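Local coordinates for protein amine Dehydrogenase (Pseudomonas putida, PDB 1JMX) that probably transfers electrons through two covalently bound c-type hemes, as the alpha subunit of a quinohemoprotein amine dehydrogenase, at residues L70-T75 against A168-A173. Residues are numbered along the deposited sequence; the frame is centred on the assembly and turned at random.
Sequences LAPSET and AEWQKA
Pro-72 lays the CD–CG edge of its ring over one face of the Trp-170 indole, the two side chains crossing at about a right angle. Pro-72 CD makes a CH-pi contact 3.6 Å from the centroid of the six-membered ring of Trp-170, 18° off the ring normal. Trp-170 CD2 lies nearest Pro-72 CD, at 3.5 Å. Pro-72 CG rests 3.8 Å from Trp-170 CZ3. Trp-170 holds its CG anti to the backbone N (chi1 179°), which carries the indole from helix 165-173 to the proline. Nearer the helix backbone, Ala-71 CB meets Trp-170 CB at 3.8 Å, and no hydrogen bond joins the two segments. The turn presenting Ala-71 and Pro-72 is held from within: Glu-74 OE1 accepts the Ala-71 N-H at 2.8 Å, on the anti side and tilted 30° out of the carboxylate plane, and also salt-bridges Arg-31. Pro-72 O takes both Thr-75 N and Thr-75 OG1, the hydroxyl lying 2.7 Å away on a lone pair. Trp-170 NE1 is spent on Asn-234 O, while Tyr-236 and Leu-256 touch both Pro-72 and the indole. An alanine in place of Trp-170 would take the ring away and would probably leave a gap beside Pro-72, with Asn-234 O lacking this donor. The solvent side is looser: Glu-169, Gln-171 and Lys-172 are exposed on the helix and do not meet the turn. Proline stacked on tryptophan is a classic CH-pi pairing; here it joins a loop of the heme-binding, cytochrome c-like region to the helix leading into the eight-stranded antiparallel barrel.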
ATOM      1  N   LEU A  70     -21.780 -13.264  -5.412  1.00 14.31           N
ATOM      2  CA  LEU A  70     -22.315 -12.112  -6.117  1.00 14.28           C
ATOM      3  C   LEU A  70     -22.843 -12.552  -7.475  1.00 13.95           C
ATOM      4  O   LEU A  70     -22.333 -13.492  -8.074  1.00 14.40           O
ATOM      5  CB  LEU A  70     -21.221 -11.061  -6.342  1.00 13.03           C
ATOM      6  CG  LEU A  70     -20.396 -10.511  -5.183  1.00 14.53           C
ATOM      7  CD1 LEU A  70     -19.500  -9.403  -5.705  1.00 14.44           C
ATOM      8  CD2 LEU A  70     -21.296  -9.976  -4.099  1.00 15.15           C
ATOM      9  N   ALA A  71     -23.890 -11.891  -7.945  1.00 13.66           N
ATOM     10  CA  ALA A  71     -24.415 -12.186  -9.264  1.00 13.71           C
ATOM     11  C   ALA A  71     -23.359 -11.652 -10.249  1.00 14.20           C
ATOM     12  O   ALA A  71     -22.536 -10.808  -9.888  1.00 13.96           O
ATOM     13  CB  ALA A  71     -25.745 -11.480  -9.467  1.00 13.09           C
ATOM     14  N   PRO A  72     -23.338 -12.170 -11.486  1.00 14.00           N
ATOM     15  CA  PRO A  72     -22.356 -11.696 -12.460  1.00 13.74           C
ATOM     16  C   PRO A  72     -22.353 -10.176 -12.618  1.00 13.93           C
ATOM     17  O   PRO A  72     -21.303  -9.549 -12.555  1.00 14.41           O
ATOM     18  CB  PRO A  72     -22.788 -12.408 -13.739  1.00 14.27           C
ATOM     19  CG  PRO A  72     -23.308 -13.703 -13.217  1.00 13.28           C
ATOM     20  CD  PRO A  72     -24.150 -13.258 -12.056  1.00 13.56           C
ATOM     21  N   SER A  73     -23.537  -9.589 -12.755  1.00 14.26           N
ATOM     22  CA  SER A  73     -23.667  -8.150 -12.926  1.00 14.32           C
ATOM     23  C   SER A  73     -23.215  -7.331 -11.718  1.00 14.69           C
ATOM     24  O   SER A  73     -23.037  -6.124 -11.823  1.00 15.84           O
ATOM     25  CB  SER A  73     -25.099  -7.786 -13.310  1.00 14.38           C
ATOM     26  OG  SER A  73     -26.008  -8.130 -12.288  1.00 19.42           O
ATOM     27  N   GLU A  74     -23.041  -7.978 -10.571  1.00 14.79           N
ATOM     28  CA  GLU A  74     -22.584  -7.273  -9.379  1.00 14.55           C
ATOM     29  C   GLU A  74     -21.060  -7.167  -9.364  1.00 15.06           C
ATOM     30  O   GLU A  74     -20.490  -6.515  -8.495  1.00 15.73           O
ATOM     31  CB  GLU A  74     -23.101  -7.950  -8.109  1.00 14.69           C
ATOM     32  CG  GLU A  74     -24.622  -7.907  -7.960  1.00 14.07           C
ATOM     33  CD  GLU A  74     -25.104  -8.578  -6.687  1.00 13.69           C
ATOM     34  OE1 GLU A  74     -24.599  -9.662  -6.344  1.00 13.96           O
ATOM     35  OE2 GLU A  74     -25.987  -8.016  -6.024  1.00 14.48           O
ATOM     36  N   THR A  75     -20.409  -7.844 -10.312  1.00 15.11           N
ATOM     37  CA  THR A  75     -18.952  -7.789 -10.442  1.00 17.27           C
ATOM     38  C   THR A  75     -18.548  -6.919 -11.645  1.00 17.34           C
ATOM     39  O   THR A  75     -17.370  -6.640 -11.842  1.00 17.14           O
ATOM     40  CB  THR A  75     -18.304  -9.190 -10.618  1.00 17.12           C
ATOM     41  OG1 THR A  75     -18.756  -9.788 -11.842  1.00 17.72           O
ATOM     42  CG2 THR A  75     -18.636 -10.089  -9.443  1.00 17.16           C
ATOM     43  N   ALA A 168     -31.044 -12.425  -6.349  1.00 22.26           N
ATOM     44  CA  ALA A 168     -32.230 -13.269  -6.225  1.00 24.80           C
ATOM     45  C   ALA A 168     -32.468 -14.045  -7.517  1.00 25.76           C
ATOM     46  O   ALA A 168     -32.704 -15.260  -7.493  1.00 26.27           O
ATOM     47  CB  ALA A 168     -33.454 -12.407  -5.890  1.00 23.78           C
ATOM     48  N   GLU A 169     -32.380 -13.335  -8.641  1.00 27.38           N
ATOM     49  CA  GLU A 169     -32.581 -13.917  -9.962  1.00 28.64           C
ATOM     50  C   GLU A 169     -31.422 -14.781 -10.408  1.00 27.83           C
ATOM     51  O   GLU A 169     -31.565 -15.600 -11.318  1.00 29.02           O
ATOM     52  CB  GLU A 169     -32.870 -12.824 -10.982  1.00 31.93           C
ATOM     53  CG  GLU A 169     -34.300 -12.320 -10.879  1.00 38.55           C
ATOM     54  CD  GLU A 169     -34.579 -11.099 -11.735  1.00 42.23           C
ATOM     55  OE1 GLU A 169     -35.071 -10.086 -11.174  1.00 44.27           O
ATOM     56  OE2 GLU A 169     -34.331 -11.159 -12.967  1.00 46.08           O
ATOM     57  N   TRP A 170     -30.267 -14.582  -9.784  1.00 25.49           N
ATOM     58  CA  TRP A 170     -29.112 -15.388 -10.109  1.00 24.09           C
ATOM     59  C   TRP A 170     -29.212 -16.739  -9.391  1.00 25.49           C
ATOM     60  O   TRP A 170     -28.868 -17.771  -9.959  1.00 24.59           O
ATOM     61  CB  TRP A 170     -27.812 -14.684  -9.732  1.00 21.65           C
ATOM     62  CG  TRP A 170     -26.651 -15.539 -10.052  1.00 18.02           C
ATOM     63  CD1 TRP A 170     -25.818 -16.149  -9.171  1.00 17.29           C
ATOM     64  CD2 TRP A 170     -26.245 -15.966 -11.356  1.00 17.81           C
ATOM     65  NE1 TRP A 170     -24.920 -16.935  -9.841  1.00 17.80           N
ATOM     66  CE2 TRP A 170     -25.158 -16.842 -11.185  1.00 16.59           C
ATOM     67  CE3 TRP A 170     -26.698 -15.693 -12.653  1.00 18.26           C
ATOM     68  CZ2 TRP A 170     -24.512 -17.454 -12.262  1.00 17.98           C
ATOM     69  CZ3 TRP A 170     -26.057 -16.300 -13.727  1.00 17.87           C
ATOM     70  CH2 TRP A 170     -24.975 -17.173 -13.523  1.00 16.82           C
ATOM     71  N   GLN A 171     -29.686 -16.723  -8.145  1.00 27.31           N
ATOM     72  CA  GLN A 171     -29.838 -17.945  -7.362  1.00 29.31           C
ATOM     73  C   GLN A 171     -30.787 -18.942  -8.032  1.00 30.47           C
ATOM     74  O   GLN A 171     -30.697 -20.147  -7.798  1.00 30.91           O
ATOM     75  CB  GLN A 171     -30.363 -17.626  -5.960  1.00 30.74           C
ATOM     76  CG  GLN A 171     -29.372 -16.913  -5.071  1.00 32.37           C
ATOM     77  CD  GLN A 171     -29.886 -16.743  -3.652  1.00 34.05           C
ATOM     78  OE1 GLN A 171     -29.659 -17.602  -2.786  1.00 34.32           O
ATOM     79  NE2 GLN A 171     -30.593 -15.636  -3.405  1.00 33.98           N
ATOM     80  N   LYS A 172     -31.720 -18.430  -8.830  1.00 31.70           N
ATOM     81  CA  LYS A 172     -32.672 -19.282  -9.532  1.00 34.05           C
ATOM     82  C   LYS A 172     -32.184 -19.677 -10.925  1.00 34.02           C
ATOM     83  O   LYS A 172     -32.346 -20.831 -11.336  1.00 35.95           O
ATOM     84  CB  LYS A 172     -34.042 -18.601  -9.633  1.00 36.03           C
ATOM     85  CG  LYS A 172     -34.794 -18.473  -8.300  1.00 38.80           C
ATOM     86  CD  LYS A 172     -35.587 -19.736  -7.910  1.00 42.23           C
ATOM     87  CE  LYS A 172     -34.700 -20.944  -7.566  1.00 43.56           C
ATOM     88  NZ  LYS A 172     -34.653 -21.981  -8.664  1.00 44.22           N
ATOM     89  N   ALA A 173     -31.555 -18.736 -11.629  1.00 32.99           N
ATOM     90  CA  ALA A 173     -31.062 -18.985 -12.979  1.00 31.16           C
ATOM     91  C   ALA A 173     -29.632 -19.506 -13.063  1.00 31.08           C
ATOM     92  O   ALA A 173     -29.115 -19.677 -14.159  1.00 32.52           O
ATOM     93  CB  ALA A 173     -31.211 -17.723 -13.832  1.00 31.00           C
TER